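Local coordinates for 3-hydroxyacyl-thioester dehydratase X (Mycobacterium tuberculosis, PDB 4OOB), which catalyses the reversible hydration of trans-enoyl-CoA to (3R)-3-hydroxyacyl-CoA, preferring acyl chains of eight to twelve carbons, at residues A[51-54]-A[55-58]; A[97-101]-A[102-106]; A[41-44]-A[45-48]; A[110-114]-A[115-119]; A[193-196]-A[197-201]. One frame throughout, in Å; residues are numbered along the deposited sequence.

Contact 1: A[51-54]-A[55-58]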
loop_
_atom_site.group_PDB
_atom_site.type_symbol
_atom_site.label_atom_id
_atom_site.label_comp_id
_atom_site.label_asym_id
_atom_site.label_seq_id
_atom_site.Cartn_x
_atom_site.Cartn_y
_atom_site.Cartn_z
ATOM N N SER A 51 13.522 -1.204 -4.828
ATOM C CA SER A 51 14.478 -0.085 -4.674
ATOM C C SER A 51 14.359 0.601 -3.306
ATOM O O SER A 51 15.354 1.005 -2.703
ATOM C CB SER A 51 14.306 0.962 -5.781
ATOM O OG SER A 51 14.332 0.328 -7.062
ATOM N N VAL A 52 13.133 0.687 -2.816
ATOM C CA VAL A 52 12.872 1.180 -1.463
ATOM C C VAL A 52 13.584 0.377 -0.344
ATOM O O VAL A 52 14.299 0.947 0.480
ATOM C CB VAL A 52 11.364 1.217 -1.196
ATOM C CG1 VAL A 52 11.079 1.330 0.292
ATOM C CG2 VAL A 52 10.729 2.367 -1.959
ATOM N N MET A 53 13.366 -0.934 -0.320
ATOM C CA MET A 53 14.047 -1.841 0.615
ATOM C C MET A 53 15.569 -2.058 0.387
ATOM O O MET A 53 16.248 -2.603 1.260
ATOM C CB MET A 53 13.339 -3.189 0.571
ATOM C CG MET A 53 11.910 -3.159 1.133
ATOM S SD MET A 53 11.977 -2.760 2.882
ATOM C CE MET A 53 11.570 -1.046 2.859
ATOM N N SER A 54 16.106 -1.681 -0.780
ATOM C CA SER A 54 17.528 -1.744 -0.964
ATOM C C SER A 54 18.136 -0.548 -0.234
ATOM O O SER A 54 19.287 -0.542 0.150
ATOM C CB SER A 54 17.887 -1.776 -2.454
ATOM O OG SER A 54 18.024 -0.488 -2.934
ATOM N N LEU A 55 17.336 0.467 0.014
ATOM C CA LEU A 55 17.822 1.565 0.806
ATOM C C LEU A 55 17.957 1.160 2.274
ATOM O O LEU A 55 18.870 1.604 2.969
ATOM C CB LEU A 55 16.886 2.762 0.672
ATOM C CG LEU A 55 17.100 3.963 1.601
ATOM C CD1 LEU A 55 18.488 4.576 1.516
ATOM C CD2 LEU A 55 16.057 5.025 1.289
ATOM N N VAL A 56 17.041 0.349 2.779
ATOM C CA VAL A 56 17.137 0.070 4.215
ATOM C C VAL A 56 18.168 -1.038 4.383
ATOM O O VAL A 56 18.986 -0.990 5.321
ATOM C CB VAL A 56 15.797 -0.222 4.943
ATOM C CG1 VAL A 56 14.612 0.271 4.162
ATOM C CG2 VAL A 56 15.645 -1.691 5.326
ATOM N N THR A 57 18.182 -1.980 3.441
ATOM C CA THR A 57 19.080 -3.127 3.549
ATOM C C THR A 57 20.463 -2.950 2.933
ATOM O O THR A 57 21.391 -3.606 3.349
ATOM C CB THR A 57 18.436 -4.415 2.987
ATOM O OG1 THR A 57 18.465 -4.404 1.553
ATOM C CG2 THR A 57 16.969 -4.572 3.541
ATOM N N GLY A 58 20.595 -2.103 1.918
ATOM C CA GLY A 58 21.823 -2.037 1.124
ATOM C C GLY A 58 21.887 -3.033 -0.021
ATOM O O GLY A 58 22.765 -2.932 -0.832
#

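Contact 2: A[97-101]-A[102-106]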
loop_
_atom_site.group_PDB
_atom_site.type_symbol
_atom_site.label_atom_id
_atom_site.label_comp_id
_atom_site.label_asym_id
_atom_site.label_seq_id
_atom_site.Cartn_x
_atom_site.Cartn_y
_atom_site.Cartn_z
ATOM N N ARG A 97 10.534 8.133 14.156
ATOM C CA ARG A 97 10.007 8.495 15.458
ATOM C C ARG A 97 9.328 7.313 16.133
ATOM O O ARG A 97 8.968 6.287 15.490
ATOM C CB ARG A 97 9.088 9.727 15.381
ATOM C CG ARG A 97 7.717 9.550 14.734
ATOM C CD ARG A 97 7.848 9.678 13.244
ATOM N NE ARG A 97 6.597 9.666 12.501
ATOM C CZ ARG A 97 6.490 9.282 11.228
ATOM N NH1 ARG A 97 7.523 8.834 10.479
ATOM N NH2 ARG A 97 5.316 9.304 10.702
ATOM N N GLU A 98 9.166 7.500 17.437
ATOM C CA GLU A 98 8.724 6.487 18.340
ATOM C C GLU A 98 7.236 6.393 18.302
ATOM O O GLU A 98 6.564 7.353 18.072
ATOM C CB GLU A 98 9.193 6.797 19.766
ATOM C CG GLU A 98 10.552 6.215 20.155
ATOM C CD GLU A 98 10.783 6.299 21.661
ATOM O OE1 GLU A 98 10.246 7.188 22.292
ATOM O OE2 GLU A 98 11.516 5.469 22.225
ATOM N N HIS A 99 6.732 5.205 18.503
ATOM C CA HIS A 99 5.323 4.928 18.563
ATOM C C HIS A 99 5.227 3.885 19.700
ATOM O O HIS A 99 6.221 3.351 20.141
ATOM C CB HIS A 99 4.864 4.422 17.206
ATOM C CG HIS A 99 3.452 3.945 17.165
ATOM N ND1 HIS A 99 2.454 4.635 16.506
ATOM C CD2 HIS A 99 2.869 2.835 17.664
ATOM C CE1 HIS A 99 1.311 3.981 16.609
ATOM N NE2 HIS A 99 1.536 2.887 17.316
ATOM N N ARG A 100 4.044 3.674 20.214
ATOM C CA ARG A 100 3.807 2.741 21.283
ATOM C C ARG A 100 4.258 1.271 20.952
ATOM O O ARG A 100 4.626 0.482 21.859
ATOM C CB ARG A 100 2.312 2.786 21.573
ATOM C CG ARG A 100 1.847 1.914 22.732
ATOM C CD ARG A 100 0.341 2.056 22.889
ATOM N NE ARG A 100 -0.196 1.064 23.806
ATOM C CZ ARG A 100 -0.687 -0.118 23.463
ATOM N NH1 ARG A 100 -0.765 -0.523 22.187
ATOM N NH2 ARG A 100 -1.106 -0.907 24.432
ATOM N N ARG A 101 4.216 0.930 19.665
ATOM C CA ARG A 101 4.377 -0.409 19.198
ATOM C C ARG A 101 5.592 -0.525 18.323
ATOM O O ARG A 101 5.884 -1.598 17.807
ATOM C CB ARG A 101 3.092 -0.869 18.491
ATOM C CG ARG A 101 2.064 -1.314 19.520
ATOM C CD ARG A 101 0.656 -1.466 19.019
ATOM N NE ARG A 101 0.574 -2.171 17.774
ATOM C CZ ARG A 101 -0.003 -1.714 16.657
ATOM N NH1 ARG A 101 -0.608 -0.530 16.623
ATOM N NH2 ARG A 101 -0.009 -2.487 15.569
ATOM N N GLY A 102 6.311 0.579 18.170
ATOM C CA GLY A 102 7.616 0.547 17.521
ATOM C C GLY A 102 8.091 1.873 16.990
ATOM O O GLY A 102 7.732 2.931 17.525
ATOM N N LEU A 103 8.860 1.802 15.914
ATOM C CA LEU A 103 9.534 2.927 15.320
ATOM C C LEU A 103 8.973 3.105 13.897
ATOM O O LEU A 103 9.010 2.194 13.077
ATOM C CB LEU A 103 11.035 2.681 15.309
ATOM C CG LEU A 103 12.057 3.445 16.176
ATOM C CD1 LEU A 103 11.510 4.133 17.431
ATOM C CD2 LEU A 103 13.266 2.594 16.519
ATOM N N LEU A 104 8.440 4.296 13.648
ATOM C CA LEU A 104 7.912 4.659 12.370
ATOM C C LEU A 104 9.046 5.329 11.621
ATOM O O LEU A 104 9.813 6.107 12.205
ATOM C CB LEU A 104 6.729 5.660 12.483
ATOM C CG LEU A 104 5.543 5.262 13.353
ATOM C CD1 LEU A 104 4.700 6.481 13.745
ATOM C CD2 LEU A 104 4.647 4.267 12.606
ATOM N N VAL A 105 9.084 5.065 10.321
ATOM C CA VAL A 105 9.952 5.788 9.408
ATOM C C VAL A 105 9.195 6.088 8.126
ATOM O O VAL A 105 8.367 5.286 7.684
ATOM C CB VAL A 105 11.198 4.971 9.071
ATOM C CG1 VAL A 105 10.806 3.638 8.412
ATOM C CG2 VAL A 105 12.100 5.778 8.166
ATOM N N ASP A 106 9.500 7.213 7.510
ATOM C CA ASP A 106 8.915 7.563 6.249
ATOM C C ASP A 106 9.849 7.229 5.103
ATOM O O ASP A 106 11.036 7.558 5.126
ATOM C CB ASP A 106 8.613 9.050 6.196
ATOM C CG ASP A 106 7.448 9.487 7.083
ATOM O OD1 ASP A 106 6.610 8.682 7.590
ATOM O OD2 ASP A 106 7.397 10.710 7.271
#

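Contact 3: A[41-44]-A[45-48]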
loop_
_atom_site.group_PDB
_atom_site.type_symbol
_atom_site.label_atom_id
_atom_site.label_comp_id
_atom_site.label_asym_id
_atom_site.label_seq_id
_atom_site.Cartn_x
_atom_site.Cartn_y
_atom_site.Cartn_z
ATOM N N LEU A 41 -3.049 3.643 -10.464
ATOM C CA LEU A 41 -2.528 4.684 -9.572
ATOM C C LEU A 41 -1.569 4.156 -8.520
ATOM O O LEU A 41 -0.571 4.779 -8.264
ATOM C CB LEU A 41 -3.715 5.410 -8.912
ATOM C CG LEU A 41 -3.407 6.436 -7.840
ATOM C CD1 LEU A 41 -2.634 7.636 -8.373
ATOM C CD2 LEU A 41 -4.704 6.880 -7.151
ATOM N N THR A 42 -1.888 3.007 -7.914
ATOM C CA THR A 42 -1.054 2.396 -6.844
ATOM C C THR A 42 0.125 1.499 -7.336
ATOM O O THR A 42 0.919 1.031 -6.533
ATOM C CB THR A 42 -1.954 1.532 -5.900
ATOM O OG1 THR A 42 -2.716 0.577 -6.669
ATOM C CG2 THR A 42 -2.889 2.424 -5.122
ATOM N N TYR A 43 0.219 1.254 -8.653
ATOM C CA TYR A 43 1.140 0.251 -9.157
ATOM C C TYR A 43 2.623 0.611 -8.913
ATOM O O TYR A 43 3.440 -0.277 -8.690
ATOM C CB TYR A 43 0.880 -0.068 -10.648
ATOM C CG TYR A 43 2.000 -0.899 -11.225
ATOM C CD1 TYR A 43 2.048 -2.246 -10.977
ATOM C CD2 TYR A 43 3.036 -0.328 -11.960
ATOM C CE1 TYR A 43 3.082 -3.013 -11.436
ATOM C CE2 TYR A 43 4.070 -1.098 -12.437
ATOM C CZ TYR A 43 4.091 -2.441 -12.141
ATOM O OH TYR A 43 5.094 -3.294 -12.567
ATOM N N PRO A 44 2.966 1.916 -8.969
ATOM C CA PRO A 44 4.366 2.262 -8.779
ATOM C C PRO A 44 4.849 1.982 -7.369
ATOM O O PRO A 44 6.060 1.959 -7.150
ATOM C CB PRO A 44 4.424 3.766 -9.111
ATOM C CG PRO A 44 3.286 3.959 -10.030
ATOM C CD PRO A 44 2.203 3.041 -9.550
ATOM N N PHE A 45 3.935 1.710 -6.441
ATOM C CA PHE A 45 4.363 1.148 -5.181
ATOM C C PHE A 45 5.073 -0.182 -5.425
ATOM O O PHE A 45 6.180 -0.403 -4.915
ATOM C CB PHE A 45 3.214 0.964 -4.159
ATOM C CG PHE A 45 3.677 0.385 -2.847
ATOM C CD1 PHE A 45 3.975 1.208 -1.753
ATOM C CD2 PHE A 45 3.812 -0.969 -2.683
ATOM C CE1 PHE A 45 4.406 0.676 -0.541
ATOM C CE2 PHE A 45 4.275 -1.514 -1.477
ATOM C CZ PHE A 45 4.536 -0.695 -0.394
ATOM N N ALA A 46 4.442 -1.090 -6.146
ATOM C CA ALA A 46 5.104 -2.396 -6.397
ATOM C C ALA A 46 6.392 -2.229 -7.201
ATOM O O ALA A 46 7.443 -2.797 -6.898
ATOM C CB ALA A 46 4.163 -3.361 -7.082
ATOM N N LEU A 47 6.332 -1.394 -8.213
ATOM C CA LEU A 47 7.466 -1.232 -9.097
ATOM C C LEU A 47 8.740 -0.757 -8.368
ATOM O O LEU A 47 9.860 -1.182 -8.701
ATOM C CB LEU A 47 7.087 -0.210 -10.166
ATOM C CG LEU A 47 8.104 0.155 -11.260
ATOM C CD1 LEU A 47 8.317 -0.994 -12.239
ATOM C CD2 LEU A 47 7.611 1.406 -11.972
ATOM N N THR A 48 8.561 0.186 -7.441
ATOM C CA THR A 48 9.675 0.837 -6.744
ATOM C C THR A 48 10.088 0.117 -5.486
ATOM O O THR A 48 11.161 0.373 -4.972
ATOM C CB THR A 48 9.376 2.333 -6.413
ATOM O OG1 THR A 48 8.268 2.448 -5.528
ATOM C CG2 THR A 48 9.079 3.169 -7.683
#

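Contact 4: A[110-114]-A[115-119]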
loop_
_atom_site.group_PDB
_atom_site.type_symbol
_atom_site.label_atom_id
_atom_site.label_comp_id
_atom_site.label_asym_id
_atom_site.label_seq_id
_atom_site.Cartn_x
_atom_site.Cartn_y
_atom_site.Cartn_z
ATOM N N ASN A 110 10.182 9.344 -5.350
ATOM C CA ASN A 110 9.958 10.197 -6.515
ATOM C C ASN A 110 10.205 9.370 -7.781
ATOM O O ASN A 110 11.339 8.894 -8.026
ATOM C CB ASN A 110 10.903 11.419 -6.496
ATOM C CG ASN A 110 10.418 12.523 -5.546
ATOM O OD1 ASN A 110 9.606 13.349 -5.930
ATOM N ND2 ASN A 110 10.888 12.509 -4.287
ATOM N N VAL A 111 9.137 9.227 -8.573
ATOM C CA VAL A 111 9.159 8.501 -9.832
ATOM C C VAL A 111 9.025 9.484 -11.003
ATOM O O VAL A 111 8.014 10.179 -11.147
ATOM C CB VAL A 111 8.025 7.464 -9.860
ATOM C CG1 VAL A 111 7.874 6.819 -11.246
ATOM C CG2 VAL A 111 8.256 6.405 -8.796
ATOM N N SER A 112 10.066 9.547 -11.829
ATOM C CA SER A 112 10.135 10.520 -12.918
ATOM C C SER A 112 10.033 9.868 -14.281
ATOM O O SER A 112 10.463 8.721 -14.476
ATOM C CB SER A 112 11.444 11.278 -12.871
ATOM O OG SER A 112 11.434 12.088 -11.723
ATOM N N VAL A 113 9.441 10.632 -15.187
ATOM C CA VAL A 113 9.455 10.406 -16.626
ATOM C C VAL A 113 10.004 11.679 -17.272
ATOM O O VAL A 113 9.477 12.795 -17.062
ATOM C CB VAL A 113 8.055 10.116 -17.166
ATOM C CG1 VAL A 113 8.087 9.995 -18.698
ATOM C CG2 VAL A 113 7.516 8.837 -16.528
ATOM N N GLY A 114 11.089 11.508 -18.023
ATOM C CA GLY A 114 11.941 12.626 -18.417
ATOM C C GLY A 114 12.567 13.206 -17.176
ATOM O O GLY A 114 12.974 12.473 -16.276
ATOM N N ASN A 115 12.631 14.519 -17.096
ATOM C CA ASN A 115 13.096 15.117 -15.859
ATOM C C ASN A 115 11.987 15.621 -14.968
ATOM O O ASN A 115 12.257 16.213 -13.922
ATOM C CB ASN A 115 14.134 16.207 -16.122
ATOM C CG ASN A 115 15.510 15.798 -15.643
ATOM O OD1 ASN A 115 15.805 15.764 -14.431
ATOM N ND2 ASN A 115 16.357 15.453 -16.596
ATOM N N ASP A 116 10.750 15.361 -15.350
ATOM C CA ASP A 116 9.630 15.727 -14.508
ATOM C C ASP A 116 9.174 14.598 -13.569
ATOM O O ASP A 116 9.311 13.409 -13.896
ATOM C CB ASP A 116 8.477 16.147 -15.386
ATOM C CG ASP A 116 8.828 17.333 -16.272
ATOM O OD1 ASP A 116 9.698 18.194 -15.918
ATOM O OD2 ASP A 116 8.205 17.395 -17.331
ATOM N N VAL A 117 8.628 14.984 -12.413
ATOM C CA VAL A 117 8.066 14.036 -11.449
ATOM C C VAL A 117 6.597 13.746 -11.787
ATOM O O VAL A 117 5.737 14.617 -11.694
ATOM C CB VAL A 117 8.195 14.511 -9.971
ATOM C CG1 VAL A 117 7.575 13.507 -9.022
ATOM C CG2 VAL A 117 9.659 14.695 -9.592
ATOM N N ALA A 118 6.314 12.504 -12.138
ATOM C CA ALA A 118 4.966 12.096 -12.456
ATOM C C ALA A 118 4.233 11.611 -11.237
ATOM O O ALA A 118 3.031 11.770 -11.155
ATOM C CB ALA A 118 4.983 11.024 -13.501
ATOM N N TRP A 119 4.955 11.055 -10.269
ATOM C CA TRP A 119 4.318 10.290 -9.193
ATOM C C TRP A 119 5.221 10.312 -7.951
ATOM O O TRP A 119 6.417 10.025 -8.027
ATOM C CB TRP A 119 4.058 8.862 -9.713
ATOM C CG TRP A 119 3.219 7.855 -8.876
ATOM C CD1 TRP A 119 1.897 7.496 -9.085
ATOM C CD2 TRP A 119 3.677 7.040 -7.792
ATOM N NE1 TRP A 119 1.508 6.501 -8.194
ATOM C CE2 TRP A 119 2.576 6.204 -7.388
ATOM C CE3 TRP A 119 4.890 6.925 -7.136
ATOM C CZ2 TRP A 119 2.670 5.301 -6.353
ATOM C CZ3 TRP A 119 4.998 6.033 -6.110
ATOM C CH2 TRP A 119 3.884 5.216 -5.711
HETATM O O HOH W 1 12.535 14.271 -12.046
#

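Contact 5: A[193-196]-A[197-201]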
loop_
_atom_site.group_PDB
_atom_site.type_symbol
_atom_site.label_atom_id
_atom_site.label_comp_id
_atom_site.label_asym_id
_atom_site.label_seq_id
_atom_site.Cartn_x
_atom_site.Cartn_y
_atom_site.Cartn_z
ATOM N N GLY A 193 -1.020 -4.205 3.229
ATOM C CA GLY A 193 -1.766 -2.972 3.207
ATOM C C GLY A 193 -2.013 -2.521 1.800
ATOM O O GLY A 193 -3.120 -2.081 1.488
ATOM N N MET A 194 -1.014 -2.657 0.916
ATOM C CA MET A 194 -1.175 -2.103 -0.420
ATOM C C MET A 194 -2.002 -3.031 -1.325
ATOM O O MET A 194 -2.394 -2.629 -2.410
ATOM C CB MET A 194 0.197 -1.763 -1.058
ATOM C CG MET A 194 0.909 -0.617 -0.357
ATOM S SD MET A 194 -0.037 0.906 -0.423
ATOM C CE MET A 194 -0.005 1.203 -2.192
ATOM N N PHE A 195 -2.238 -4.290 -0.924
ATOM C CA PHE A 195 -3.235 -5.077 -1.655
ATOM C C PHE A 195 -4.574 -4.395 -1.534
ATOM O O PHE A 195 -5.257 -4.131 -2.511
ATOM C CB PHE A 195 -3.403 -6.505 -1.165
ATOM C CG PHE A 195 -4.566 -7.195 -1.840
ATOM C CD1 PHE A 195 -4.436 -7.705 -3.131
ATOM C CD2 PHE A 195 -5.826 -7.222 -1.237
ATOM C CE1 PHE A 195 -5.541 -8.292 -3.808
ATOM C CE2 PHE A 195 -6.926 -7.801 -1.897
ATOM C CZ PHE A 195 -6.771 -8.358 -3.180
ATOM N N THR A 196 -4.942 -4.130 -0.300
ATOM C CA THR A 196 -6.235 -3.593 0.023
ATOM C C THR A 196 -6.327 -2.155 -0.520
ATOM O O THR A 196 -7.364 -1.765 -1.048
ATOM C CB THR A 196 -6.469 -3.790 1.539
ATOM O OG1 THR A 196 -7.731 -4.437 1.768
ATOM C CG2 THR A 196 -6.428 -2.611 2.272
ATOM N N ALA A 197 -5.228 -1.393 -0.484
ATOM C CA ALA A 197 -5.293 -0.015 -0.975
ATOM C C ALA A 197 -5.561 -0.010 -2.451
ATOM O O ALA A 197 -6.187 0.921 -2.942
ATOM C CB ALA A 197 -4.036 0.749 -0.695
ATOM N N ALA A 198 -5.063 -1.028 -3.157
ATOM C CA ALA A 198 -5.294 -1.108 -4.561
ATOM C C ALA A 198 -6.711 -1.632 -4.783
ATOM O O ALA A 198 -7.461 -1.006 -5.520
ATOM C CB ALA A 198 -4.290 -2.005 -5.232
ATOM N N ALA A 199 -7.077 -2.745 -4.124
ATOM C CA ALA A 199 -8.385 -3.424 -4.374
ATOM C C ALA A 199 -9.620 -2.497 -4.219
ATOM O O ALA A 199 -10.578 -2.600 -4.967
ATOM C CB ALA A 199 -8.507 -4.620 -3.470
ATOM N N VAL A 200 -9.564 -1.547 -3.281
ATOM C CA VAL A 200 -10.701 -0.599 -3.048
ATOM C C VAL A 200 -10.971 0.398 -4.195
ATOM O O VAL A 200 -12.023 1.041 -4.236
ATOM C CB VAL A 200 -10.551 0.179 -1.724
ATOM C CG1 VAL A 200 -10.569 -0.784 -0.552
ATOM C CG2 VAL A 200 -9.331 1.072 -1.731
ATOM N N LEU A 201 -10.035 0.490 -5.157
ATOM C CA LEU A 201 -10.136 1.460 -6.236
ATOM C C LEU A 201 -10.938 0.911 -7.412
ATOM O O LEU A 201 -11.196 1.616 -8.336
ATOM C CB LEU A 201 -8.728 1.909 -6.682
ATOM C CG LEU A 201 -7.806 2.515 -5.608
ATOM C CD1 LEU A 201 -6.481 2.994 -6.180
ATOM C CD2 LEU A 201 -8.523 3.681 -4.897
#

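Contact 1: A[51-54]-A[55-58]
Thr57 N and Gly58 N bond to the carbonyl oxygens of Met53 and Ser54, four residues earlier, and so complete the last turn of helix 43-57. Thr57 N lies 3.0 Å from Met53 O, and Gly58 N lies 2.7 Å from Ser54 O. At Leu55 the winding is tighter: Leu55 N bonds to Val52 O at 3.1 Å, three residues back, while its bond to Ser51 O at 3.4 Å is weak.

Thr57 adds its hydroxyl to the same carbonyl that its amide uses. Thr57 OG1 stands 2.9 Å from Met53 O. With chi1 at 77°, OG1 sits between the backbone N and the carbonyl carbon and is turned back along the helix. OG1 and N reach Met53 O from opposite faces of the carbonyl plane, OG1 tilted 22° from it and N standing 38° out of it. OG1 is also hydrogen-bonded to Phe59 N. Ser54 makes a similar bond one residue shorter, with Ser54 OG donating to Ser51 O at 3.1 Å. Met53 and Val56 run side by side and point the same way. Met53 bends in mid-chain, and its CE touches Val56 CG1 at 3.6 Å.

Val52 and Leu55 pack on the sheet of the hot-dog fold, Val52 on Leu107 and Thr109, Leu55 on Val91 and Ala93. Met53 also touches Leu107. Gly58 leaves the helix with positive phi, a conformation that glycine takes easily. Ser51 O, whose backbone bonds are weak, gains Ser54 OG as a donor. Met53 O is gripped by two donors of Thr57, which fixes the rotation of that side chain.

Contact 2: A[97-101]-A[102-106]
Arg97 folds its side chain over Leu104 and grips Asp106 beyond it. Its CG lies between the backbone N and the carbonyl carbon (chi1 72°), and the chain bends again at chi2. This lays one face of the guanidinium over Leu104 CB, with NH1 3.8 Å from that atom. Arg97 NH1 then forms a salt bridge with Asp106 OD1 at 3.0 Å. OD1 lies close to the guanidinium plane but is met from above its own carboxylate plane, and the two planes are 76° apart. The bond from NH2 to OD1 is weak. NH1 also donates to Asn95 O, and Asp106 is held further by Thr124 OG1 at OD1 and Asn95 ND2 at OD2.

The two segments form the tip of the beta hairpin of strands 86-99 and 102-113. Arg97 and Leu104 are an antiparallel hydrogen-bonded pair, with Arg97 N 2.9 Å from Leu104 O and Leu104 N 2.8 Å from Arg97 O. His99 shares their face. Its CB packs 4.0 Å from Leu104 CG, and its ring atom ND1 lies 4.0 Å from Leu104 CD1. On the other face Glu98 CG touches Leu103 CD1 at 3.6 Å, and Glu98 OE1 bonds to Ser132 OG.

Contact 3: A[41-44]-A[45-48]
Tyr43 lays its ring obliquely across Leu47, one turn further along helix 43-57. Its CG is anti to the backbone N, at chi1 169°, which carries the ring alongside the next turn. Tyr43 CE2 comes 3.9 Å from Leu47 CB, and Tyr43 OH comes 4.0 Å from Leu47 CD1. The hydroxyl bonds to Asn23 OD1, and the ring meets that of Tyr27 edge-to-face. Both hold Tyr43 against helix 21-31.

Backbone bonds tie the two segments. Phe45 N bonds to Thr42 O at 3.1 Å, and Leu47 N bonds to Tyr43 O, also at 3.1 Å. Pro44 has no N-H to give, but little is lost so early in a helix.

Thr48 uses two donors on one acceptor. Its OG1 lies 2.8 Å from Pro44 O and its N lies 3.1 Å from the same oxygen. OG1 is tilted only 16° from the carbonyl plane, while N stands well above it.

This N-terminal part of the helix packs on the hot-dog sheet, Pro44 on Trp119 and Phe45 on Gln121 and Thr123. Phe45 also packs on Phe49, whose ring plane is at about 20° to its own, and on Met194 of helix 193-199. Though buried, the hydroxyls of Tyr43 and Thr48 each have a hydrogen-bond partner.

Contact 4: A[110-114]-A[115-119]
Val111 and Trp119 meet through both backbone and side chain near the tip of the hairpin of strands 102-113 and 116-128. The backbone bonds come first. Val111 N lies 2.9 Å from Trp119 O. Val111 O accepts from Ala118 N at 3.0 Å and, weakly, from Trp119 N. Two residues thus face one, a classic beta bulge. Nearer the tip Val113 N bonds to Asp116 O at 3.1 Å, and a type II' turn from Val113 to Asp116 reverses the chain. Gly114 takes positive phi there.

The apolar contact is made by one branch of Val111. CG2 sits beside its backbone N, with CG1 anti to it (chi1 171°), and CG2 touches Trp119 CE3 at 3.8 Å.

Among the polar groups, one water links the turn to the strand. It donates to Asn115 O at 2.7 Å and is also hydrogen-bonded to Ser112 OG. Asn110 OD1 bonds to His120 ND1 and lies 3.7 Å from Val117 CG1.

Strand 86-99 flanks the hairpin on the side of strand 102-113, where Val111 and Val113 pack on Val87. Trp119 reaches Ile75 and Gln77 of strand 69-77, and Ile81 touches both Val111 and Trp119. Helix 43-57 meets the hairpin through Thr48 at Val111 and Pro44 at Trp119.

Contact 5: A[193-196]-A[197-201]
Phe195 and Ala199 touch one turn apart on helix 193-199. Phe195 CG is anti to the backbone N, at chi1 173°, so the ring lies alongside the helix and its CE2 reaches Ala199 CB at 3.9 Å. Met194 instead curls its chain, bent at chi2 and chi3, and brings SD to 4.0 Å from Ala197 CB. Val200 CG1 lies 3.4 Å from Thr196 O.

Backbone bonds fix the spacing of these side chains. Ala197 N bonds to Gly193 O at 3.0 Å and Ala199 N to Phe195 O at 2.8 Å, both in the carbonyl plane. Val200 N bonds to Thr196 O at 3.1 Å. Ala198 N bonds to Met194 O at 3.2 Å, from well above the carbonyl plane.

The next shell is the hot-dog sheet and its helices. Phe195 and Thr196 lean on Ile156 of strand 152-156, and Ala199 and Val200 on Leu154. Met194 meets Tyr164 of helix 158-167.

The methyls of Ala197, Ala198 and Ala199 fan round the helix, and Ala198 meets Thr42. The side-chain contacts are apolar. The buried carbonyls of Met194, Phe195 and Thr196, like that of Gly193, accept from amides further along, and Ala197 O is taken by Tyr214 OH of strand 212-218.

Contacts 3 and 1 follow each other on helix 43-57, their centres 16 Å apart. Contact 3 touches both contact 4 and contact 5. It meets contact 4 where Trp119 NE1 probably bonds to Leu41 O at 2.7 Å and Pro44 CB packs 3.5 Å from Trp119 CE2. It meets contact 5 where Phe45 CZ lies 3.6 Å from Met194 CG, joining helices 43-57 and 193-199. Contacts 2 and 4 lie at the two ends of strand 102-113, with centres 29 Å apart. The centre of contact 5 is nearest the centre of the chain, about 6 Å away. Contacts 2 and 4 are hairpins of the hot-dog sheet, and contacts 1, 3 and 5 lie on two helices packed on it.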